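Local coordinates for protein alpha,alpha-trehalose-phosphate synthase (UDP-forming) (PDB 5UOF) that belongs to glycosyltransferase family 20 and has the GT-B architecture, in which two Rossmann-like domains face each other across a cleft, at residues I165-P170 with E181-M186; D205-R210 with G219-H224. All blocks are in the same frame, centred on the assembly; numbering follows the deposited sequence.

Contact 1 of 2, residues I165-P170 with E181-M186; sequences IPFPSP and ELVKFM
With CG anti to the backbone N (chi1 -166°), F167 sends its ring out of the loop 165-170 to M186 on helix 179-186. M186 comes from the opposite direction; its chain runs extended through chi2 and bends at chi3 (68°), which brings both the sulfur and the terminal methyl against the CD1-CE1-CZ part of the rim. SD of M186 sits 3.5 Å from F167 CE1. The methyl carbon CE of M186 is 3.6 Å from the same F167 CE1. The sulfur lies 4.6 Å from the ring centroid and 58° off the normal, an oblique Met-aromatic contact. V183, one turn back on the helix, adds CG2 at the ring edge near its plane, 4.5 Å from F167 CZ. The loop follows strand 159-162 and helix 179-186 precedes strand 191-194, its parallel neighbour, so the contact lies in the beta-alpha-beta crossover between two adjacent strands of a Rossmann-like domain. P168 CD lies 3.8 Å above the plane of the F167 ring, toward its rim, and the ring of F98 meets it nearly at right angles. The loop backbone is held by D199, which accepts from F167 N, and by Y100 OH, bonded to S169 N. Beyond M186, F203 of helix 197-209 touches its side chain.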
ATOM      1  N   ILE A 165      12.230  10.463  -0.821  1.00 13.96           N
ATOM      2  CA  ILE A 165      10.848  10.021  -1.011  1.00 11.59           C
ATOM      3  C   ILE A 165      10.451   9.171   0.194  1.00 11.44           C
ATOM      4  O   ILE A 165      11.305   8.888   1.048  1.00 10.36           O
ATOM      5  CB  ILE A 165      10.709   9.260  -2.343  1.00 10.71           C
ATOM      6  CG1 ILE A 165      11.549   7.982  -2.330  1.00 13.16           C
ATOM      7  CG2 ILE A 165      11.137  10.157  -3.504  1.00 12.49           C
ATOM      8  CD1 ILE A 165      11.227   7.068  -3.492  1.00 17.88           C
ATOM      9  N   PRO A 166       9.184   8.779   0.340  1.00 11.44           N
ATOM     10  CA  PRO A 166       8.799   7.937   1.483  1.00  9.67           C
ATOM     11  C   PRO A 166       9.502   6.591   1.454  1.00 11.77           C
ATOM     12  O   PRO A 166       9.974   6.132   0.415  1.00 12.62           O
ATOM     13  CB  PRO A 166       7.282   7.760   1.301  1.00  9.66           C
ATOM     14  CG  PRO A 166       6.859   8.925   0.407  1.00 10.36           C
ATOM     15  CD  PRO A 166       8.037   9.055  -0.540  1.00 10.46           C
ATOM     16  N   PHE A 167       9.593   5.961   2.625  1.00 11.69           N
ATOM     17  CA  PHE A 167       9.970   4.550   2.659  1.00 14.06           C
ATOM     18  C   PHE A 167       8.762   3.751   3.114  1.00 10.91           C
ATOM     19  O   PHE A 167       8.265   3.969   4.230  1.00 12.14           O
ATOM     20  CB  PHE A 167      11.167   4.280   3.570  1.00  9.53           C
ATOM     21  CG  PHE A 167      11.765   2.926   3.351  1.00 13.34           C
ATOM     22  CD1 PHE A 167      12.628   2.718   2.293  1.00 11.01           C
ATOM     23  CD2 PHE A 167      11.432   1.853   4.170  1.00 13.90           C
ATOM     24  CE1 PHE A 167      13.169   1.450   2.056  1.00 13.02           C
ATOM     25  CE2 PHE A 167      11.980   0.590   3.943  1.00 11.82           C
ATOM     26  CZ  PHE A 167      12.855   0.397   2.891  1.00 14.48           C
ATOM     27  N   PRO A 168       8.249   2.850   2.279  1.00 10.13           N
ATOM     28  CA  PRO A 168       6.997   2.167   2.603  1.00 11.64           C
ATOM     29  C   PRO A 168       7.164   1.117   3.691  1.00 13.14           C
ATOM     30  O   PRO A 168       8.240   0.550   3.892  1.00 13.02           O
ATOM     31  CB  PRO A 168       6.597   1.526   1.272  1.00 10.99           C
ATOM     32  CG  PRO A 168       7.919   1.225   0.607  1.00 10.81           C
ATOM     33  CD  PRO A 168       8.854   2.347   1.029  1.00 13.12           C
ATOM     34  N   SER A 169       6.056   0.864   4.398  1.00 12.37           N
ATOM     35  CA  SER A 169       6.017  -0.200   5.393  1.00 13.57           C
ATOM     36  C   SER A 169       6.280  -1.562   4.732  1.00 12.21           C
ATOM     37  O   SER A 169       6.129  -1.712   3.518  1.00 11.99           O
ATOM     38  CB  SER A 169       4.664  -0.193   6.099  1.00 13.94           C
ATOM     39  OG  SER A 169       3.624  -0.345   5.157  1.00 15.89           O
ATOM     40  N   PRO A 170       6.703  -2.566   5.514  1.00 10.72           N
ATOM     41  CA  PRO A 170       7.179  -3.820   4.887  1.00 12.64           C
ATOM     42  C   PRO A 170       6.150  -4.493   3.994  1.00 16.18           C
ATOM     43  O   PRO A 170       6.509  -5.013   2.931  1.00 14.18           O
ATOM     44  CB  PRO A 170       7.545  -4.696   6.094  1.00 15.41           C
ATOM     45  CG  PRO A 170       7.850  -3.726   7.194  1.00 16.15           C
ATOM     46  CD  PRO A 170       6.950  -2.547   6.969  1.00 12.94           C
ATOM     47  N   GLU A 181      17.085  -7.651  -1.230  1.00 17.21           N
ATOM     48  CA  GLU A 181      18.389  -7.176  -1.689  1.00 17.45           C
ATOM     49  C   GLU A 181      18.509  -5.661  -1.555  1.00 20.70           C
ATOM     50  O   GLU A 181      19.591  -5.145  -1.240  1.00 20.02           O
ATOM     51  CB  GLU A 181      18.615  -7.613  -3.133  1.00 20.67           C
ATOM     52  CG  GLU A 181      20.020  -7.334  -3.648  1.00 25.28           C
ATOM     53  CD  GLU A 181      20.306  -8.026  -4.964  1.00 28.42           C
ATOM     54  OE1 GLU A 181      21.391  -8.635  -5.094  1.00 33.36           O
ATOM     55  OE2 GLU A 181      19.452  -7.958  -5.867  1.00 20.37           O
ATOM     56  N   LEU A 182      17.416  -4.929  -1.803  1.00 15.49           N
ATOM     57  CA  LEU A 182      17.454  -3.480  -1.623  1.00 15.20           C
ATOM     58  C   LEU A 182      17.762  -3.120  -0.181  1.00 17.56           C
ATOM     59  O   LEU A 182      18.540  -2.193   0.086  1.00 14.66           O
ATOM     60  CB  LEU A 182      16.135  -2.849  -2.051  1.00 19.00           C
ATOM     61  CG  LEU A 182      15.818  -2.956  -3.543  1.00 26.20           C
ATOM     62  CD1 LEU A 182      14.480  -2.354  -3.821  1.00 26.01           C
ATOM     63  CD2 LEU A 182      16.885  -2.269  -4.374  1.00 20.34           C
ATOM     64  N   VAL A 183      17.150  -3.832   0.769  1.00 16.47           N
ATOM     65  CA  VAL A 183      17.403  -3.527   2.172  1.00 18.56           C
ATOM     66  C   VAL A 183      18.840  -3.889   2.545  1.00 16.18           C
ATOM     67  O   VAL A 183      19.496  -3.161   3.303  1.00 15.61           O
ATOM     68  CB  VAL A 183      16.360  -4.227   3.062  1.00 15.31           C
ATOM     69  CG1 VAL A 183      16.791  -4.196   4.511  1.00 16.06           C
ATOM     70  CG2 VAL A 183      14.984  -3.554   2.896  1.00 14.07           C
ATOM     71  N   LYS A 184      19.371  -4.986   1.988  1.00 16.80           N
ATOM     72  CA  LYS A 184      20.798  -5.267   2.153  1.00 17.03           C
ATOM     73  C   LYS A 184      21.657  -4.108   1.648  1.00 20.27           C
ATOM     74  O   LYS A 184      22.620  -3.706   2.311  1.00 20.10           O
ATOM     75  CB  LYS A 184      21.178  -6.562   1.433  1.00 18.76           C
ATOM     76  CG  LYS A 184      22.665  -6.913   1.580  1.00 19.53           C
ATOM     77  CD  LYS A 184      23.034  -8.197   0.822  1.00 26.14           C
ATOM     78  CE  LYS A 184      22.862  -8.014  -0.675  1.00 31.74           C
ATOM     79  NZ  LYS A 184      23.310  -9.204  -1.453  1.00 38.65           N
ATOM     80  N   PHE A 185      21.327  -3.561   0.472  1.00 19.38           N
ATOM     81  CA  PHE A 185      22.052  -2.398  -0.040  1.00 16.93           C
ATOM     82  C   PHE A 185      22.002  -1.237   0.942  1.00 17.15           C
ATOM     83  O   PHE A 185      23.012  -0.549   1.169  1.00 19.11           O
ATOM     84  CB  PHE A 185      21.465  -1.953  -1.375  1.00 19.71           C
ATOM     85  CG  PHE A 185      21.641  -2.946  -2.487  1.00 20.80           C
ATOM     86  CD1 PHE A 185      22.637  -3.909  -2.441  1.00 24.65           C
ATOM     87  CD2 PHE A 185      20.817  -2.888  -3.600  1.00 20.46           C
ATOM     88  CE1 PHE A 185      22.797  -4.812  -3.479  1.00 27.29           C
ATOM     89  CE2 PHE A 185      20.968  -3.790  -4.640  1.00 17.91           C
ATOM     90  CZ  PHE A 185      21.957  -4.750  -4.580  1.00 20.31           C
ATOM     91  N   MET A 186      20.833  -1.003   1.533  1.00 16.37           N
ATOM     92  CA  MET A 186      20.677   0.106   2.460  1.00 14.46           C
ATOM     93  C   MET A 186      21.509  -0.097   3.708  1.00 15.22           C
ATOM     94  O   MET A 186      21.951   0.882   4.319  1.00 18.87           O
ATOM     95  CB  MET A 186      19.200   0.273   2.802  1.00 14.08           C
ATOM     96  CG  MET A 186      18.421   0.700   1.579  1.00 14.14           C
ATOM     97  SD  MET A 186      16.657   0.868   1.811  1.00 18.49           S
ATOM     98  CE  MET A 186      16.590   2.292   2.917  1.00 19.58           C
TER

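Contact 2 of 2, residues D205-R210 with G219-H224; sequences DYIERR and GMLHAH
Apolar contacts join I207 of helix 197-209 to L221 and A223, which project from the same side of strand 221-223. The two branches of I207 divide the work: CG2, anti to the backbone N, meets A223 CB at 4.0 Å, while CG1, beside that N (chi1 -63°), meets L221 CD2 at 4.0 Å. The backbones stay well apart, with I207 CA 7.4 Å from A223 CA, and all three touching residues are buried. Strands 213-215, 221-223 and 226-232 form an antiparallel meander at one border of the ten-stranded mixed sheet, and the last turns of the helix pack on one face of it. V230 and A215, from the strands flanking 221-223, also touch L221, and I212 and V183 touch I207. Backbone hydrogen bonds tie L221 to V228 and H222 to T214, while the backbone of I207 is bonded to that of G213, the first residue of strand 213-215. Two reciprocal salt bridges join D205 OD2 and R209 NH1 to R209 NH1 and D205 OD2, respectively, of the second subunit.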
ATOM      1  N   ASP A 205      11.116  -1.622  11.022  1.00 14.77           N
ATOM      2  CA  ASP A 205      10.163  -2.727  11.062  1.00 14.20           C
ATOM      3  C   ASP A 205      10.588  -3.858  10.137  1.00 14.19           C
ATOM      4  O   ASP A 205      10.501  -5.032  10.505  1.00 16.03           O
ATOM      5  CB  ASP A 205       8.767  -2.247  10.667  1.00 14.61           C
ATOM      6  CG  ASP A 205       8.047  -1.522  11.795  1.00 19.88           C
ATOM      7  OD1 ASP A 205       8.535  -1.539  12.943  1.00 17.63           O
ATOM      8  OD2 ASP A 205       6.977  -0.936  11.519  1.00 17.63           O
ATOM      9  N   TYR A 206      11.020  -3.523   8.921  1.00 14.36           N
ATOM     10  CA  TYR A 206      11.467  -4.559   7.997  1.00 13.53           C
ATOM     11  C   TYR A 206      12.611  -5.358   8.604  1.00 15.27           C
ATOM     12  O   TYR A 206      12.587  -6.594   8.613  1.00 15.87           O
ATOM     13  CB  TYR A 206      11.893  -3.937   6.660  1.00 13.55           C
ATOM     14  CG  TYR A 206      12.200  -4.965   5.575  1.00 13.53           C
ATOM     15  CD1 TYR A 206      13.435  -5.606   5.518  1.00 16.60           C
ATOM     16  CD2 TYR A 206      11.260  -5.275   4.596  1.00 13.38           C
ATOM     17  CE1 TYR A 206      13.710  -6.536   4.528  1.00 18.85           C
ATOM     18  CE2 TYR A 206      11.531  -6.212   3.607  1.00 13.81           C
ATOM     19  CZ  TYR A 206      12.759  -6.836   3.581  1.00 14.38           C
ATOM     20  OH  TYR A 206      13.037  -7.765   2.605  1.00 14.89           O
ATOM     21  N   ILE A 207      13.618  -4.656   9.133  1.00 14.60           N
ATOM     22  CA  ILE A 207      14.809  -5.316   9.670  1.00 15.03           C
ATOM     23  C   ILE A 207      14.443  -6.202  10.857  1.00 20.13           C
ATOM     24  O   ILE A 207      14.842  -7.371  10.931  1.00 19.09           O
ATOM     25  CB  ILE A 207      15.859  -4.262  10.072  1.00 17.67           C
ATOM     26  CG1 ILE A 207      16.334  -3.466   8.853  1.00 22.15           C
ATOM     27  CG2 ILE A 207      17.018  -4.915  10.823  1.00 21.89           C
ATOM     28  CD1 ILE A 207      17.233  -4.235   7.954  1.00 28.27           C
ATOM     29  N   GLU A 208      13.678  -5.653  11.806  1.00 15.41           N
ATOM     30  CA  GLU A 208      13.411  -6.366  13.055  1.00 16.61           C
ATOM     31  C   GLU A 208      12.420  -7.506  12.851  1.00 20.54           C
ATOM     32  O   GLU A 208      12.677  -8.647  13.254  1.00 22.22           O
ATOM     33  CB  GLU A 208      12.885  -5.388  14.111  1.00 20.15           C
ATOM     34  CG  GLU A 208      13.952  -4.439  14.615  1.00 23.75           C
ATOM     35  CD  GLU A 208      13.418  -3.450  15.631  1.00 32.81           C
ATOM     36  OE1 GLU A 208      12.259  -3.004  15.488  1.00 30.29           O
ATOM     37  OE2 GLU A 208      14.159  -3.125  16.577  1.00 39.46           O
ATOM     38  N   ARG A 209      11.282  -7.217  12.223  1.00 20.06           N
ATOM     39  CA  ARG A 209      10.215  -8.206  12.161  1.00 20.98           C
ATOM     40  C   ARG A 209      10.510  -9.325  11.179  1.00 22.37           C
ATOM     41  O   ARG A 209       9.932 -10.407  11.303  1.00 20.93           O
ATOM     42  CB  ARG A 209       8.899  -7.517  11.816  1.00 17.69           C
ATOM     43  CG  ARG A 209       8.500  -6.555  12.914  1.00 16.30           C
ATOM     44  CD  ARG A 209       7.263  -5.782  12.587  1.00 17.68           C
ATOM     45  NE  ARG A 209       6.751  -5.127  13.786  1.00 18.63           N
ATOM     46  CZ  ARG A 209       5.621  -4.436  13.813  1.00 15.79           C
ATOM     47  NH1 ARG A 209       4.905  -4.326  12.708  1.00 14.84           N
ATOM     48  NH2 ARG A 209       5.205  -3.880  14.947  1.00 21.72           N
ATOM     49  N   ARG A 210      11.396  -9.106  10.218  1.00 16.55           N
ATOM     50  CA  ARG A 210      11.781 -10.173   9.310  1.00 18.45           C
ATOM     51  C   ARG A 210      13.046 -10.896   9.753  1.00 26.97           C
ATOM     52  O   ARG A 210      13.568 -11.726   9.000  1.00 27.34           O
ATOM     53  CB  ARG A 210      11.935  -9.619   7.897  1.00 17.81           C
ATOM     54  CG  ARG A 210      10.646  -9.077   7.362  1.00 22.25           C
ATOM     55  CD  ARG A 210      10.833  -8.505   6.004  1.00 20.09           C
ATOM     56  NE  ARG A 210      11.315  -9.508   5.064  1.00 29.25           N
ATOM     57  CZ  ARG A 210      10.529 -10.360   4.413  1.00 36.00           C
ATOM     58  NH1 ARG A 210       9.216 -10.334   4.614  1.00 35.50           N
ATOM     59  NH2 ARG A 210      11.062 -11.240   3.568  1.00 31.83           N
ATOM     60  N   GLY A 219      20.164   2.555  19.811  1.00 49.53           N
ATOM     61  CA  GLY A 219      19.301   2.771  18.670  1.00 46.98           C
ATOM     62  C   GLY A 219      19.894   2.373  17.337  1.00 41.06           C
ATOM     63  O   GLY A 219      19.177   2.394  16.328  1.00 38.60           O
ATOM     64  N   MET A 220      21.177   2.023  17.298  1.00 39.31           N
ATOM     65  CA  MET A 220      21.796   1.553  16.069  1.00 33.45           C
ATOM     66  C   MET A 220      21.158   0.244  15.622  1.00 33.79           C
ATOM     67  O   MET A 220      20.666  -0.543  16.435  1.00 37.30           O
ATOM     68  CB  MET A 220      23.294   1.346  16.280  1.00 34.59           C
ATOM     69  CG  MET A 220      24.014   2.567  16.797  1.00 33.07           C
ATOM     70  SD  MET A 220      24.133   3.843  15.542  1.00 36.43           S
ATOM     71  CE  MET A 220      25.464   3.213  14.537  1.00 40.07           C
ATOM     72  N   LEU A 221      21.172   0.008  14.314  1.00 25.00           N
ATOM     73  CA  LEU A 221      20.701  -1.248  13.750  1.00 22.62           C
ATOM     74  C   LEU A 221      21.896  -2.128  13.418  1.00 25.10           C
ATOM     75  O   LEU A 221      22.857  -1.670  12.788  1.00 26.64           O
ATOM     76  CB  LEU A 221      19.853  -1.014  12.499  1.00 24.35           C
ATOM     77  CG  LEU A 221      18.347  -1.189  12.686  1.00 33.07           C
ATOM     78  CD1 LEU A 221      17.878  -0.468  13.938  1.00 34.67           C
ATOM     79  CD2 LEU A 221      17.589  -0.690  11.463  1.00 26.09           C
ATOM     80  N   HIS A 222      21.840  -3.384  13.846  1.00 22.14           N
ATOM     81  CA  HIS A 222      22.873  -4.366  13.541  1.00 25.92           C
ATOM     82  C   HIS A 222      22.289  -5.354  12.542  1.00 25.87           C
ATOM     83  O   HIS A 222      21.422  -6.158  12.897  1.00 23.92           O
ATOM     84  CB  HIS A 222      23.346  -5.066  14.808  1.00 32.75           C
ATOM     85  CG  HIS A 222      23.918  -4.130  15.822  1.00 37.04           C
ATOM     86  ND1 HIS A 222      25.268  -4.051  16.085  1.00 40.85           N
ATOM     87  CD2 HIS A 222      23.324  -3.211  16.621  1.00 38.71           C
ATOM     88  CE1 HIS A 222      25.482  -3.132  17.010  1.00 40.98           C
ATOM     89  NE2 HIS A 222      24.318  -2.607  17.353  1.00 40.32           N
ATOM     90  N   ALA A 223      22.758  -5.288  11.299  1.00 20.35           N
ATOM     91  CA  ALA A 223      22.162  -6.079  10.233  1.00 22.96           C
ATOM     92  C   ALA A 223      23.163  -6.227   9.100  1.00 24.24           C
ATOM     93  O   ALA A 223      23.943  -5.311   8.818  1.00 22.59           O
ATOM     94  CB  ALA A 223      20.861  -5.442   9.717  1.00 22.75           C
ATOM     95  N   HIS A 224      23.108  -7.389   8.443  1.00 23.42           N
ATOM     96  CA  HIS A 224      23.984  -7.710   7.317  1.00 25.84           C
ATOM     97  C   HIS A 224      25.449  -7.462   7.670  1.00 28.98           C
ATOM     98  O   HIS A 224      26.224  -6.925   6.875  1.00 29.83           O
ATOM     99  CB  HIS A 224      23.579  -6.928   6.067  1.00 24.67           C
ATOM    100  CG  HIS A 224      22.273  -7.364   5.478  1.00 23.14           C
ATOM    101  ND1 HIS A 224      22.134  -8.531   4.755  1.00 28.11           N
ATOM    102  CD2 HIS A 224      21.045  -6.793   5.510  1.00 23.76           C
ATOM    103  CE1 HIS A 224      20.878  -8.655   4.364  1.00 26.15           C
ATOM    104  NE2 HIS A 224      20.197  -7.615   4.808  1.00 24.62           N
TER

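In the fold
Both contacts belong to the domain built on the ten-stranded sheet, with centres 12 Å apart. They come in series along the chain: contact 1 closes on helix 179-186, strand 191-194 follows, and contact 2 opens on helix 197-209. The two helices touch, V183 CG1 lying 3.5 Å from I207 CD1, so the apolar layer continues from F167 through V183 and I207 to strand 221-223. NE2 of the H224 ring packs against K184 CA, 3.6 Å away. S169 makes a weak hydrogen bond to S169 of the second subunit, which with the salt bridges of contact 2 places both loop 165-170 and helix 197-209 at the subunit interface. Neither contact includes a residue of the sodium site (R360, S362 and Q385).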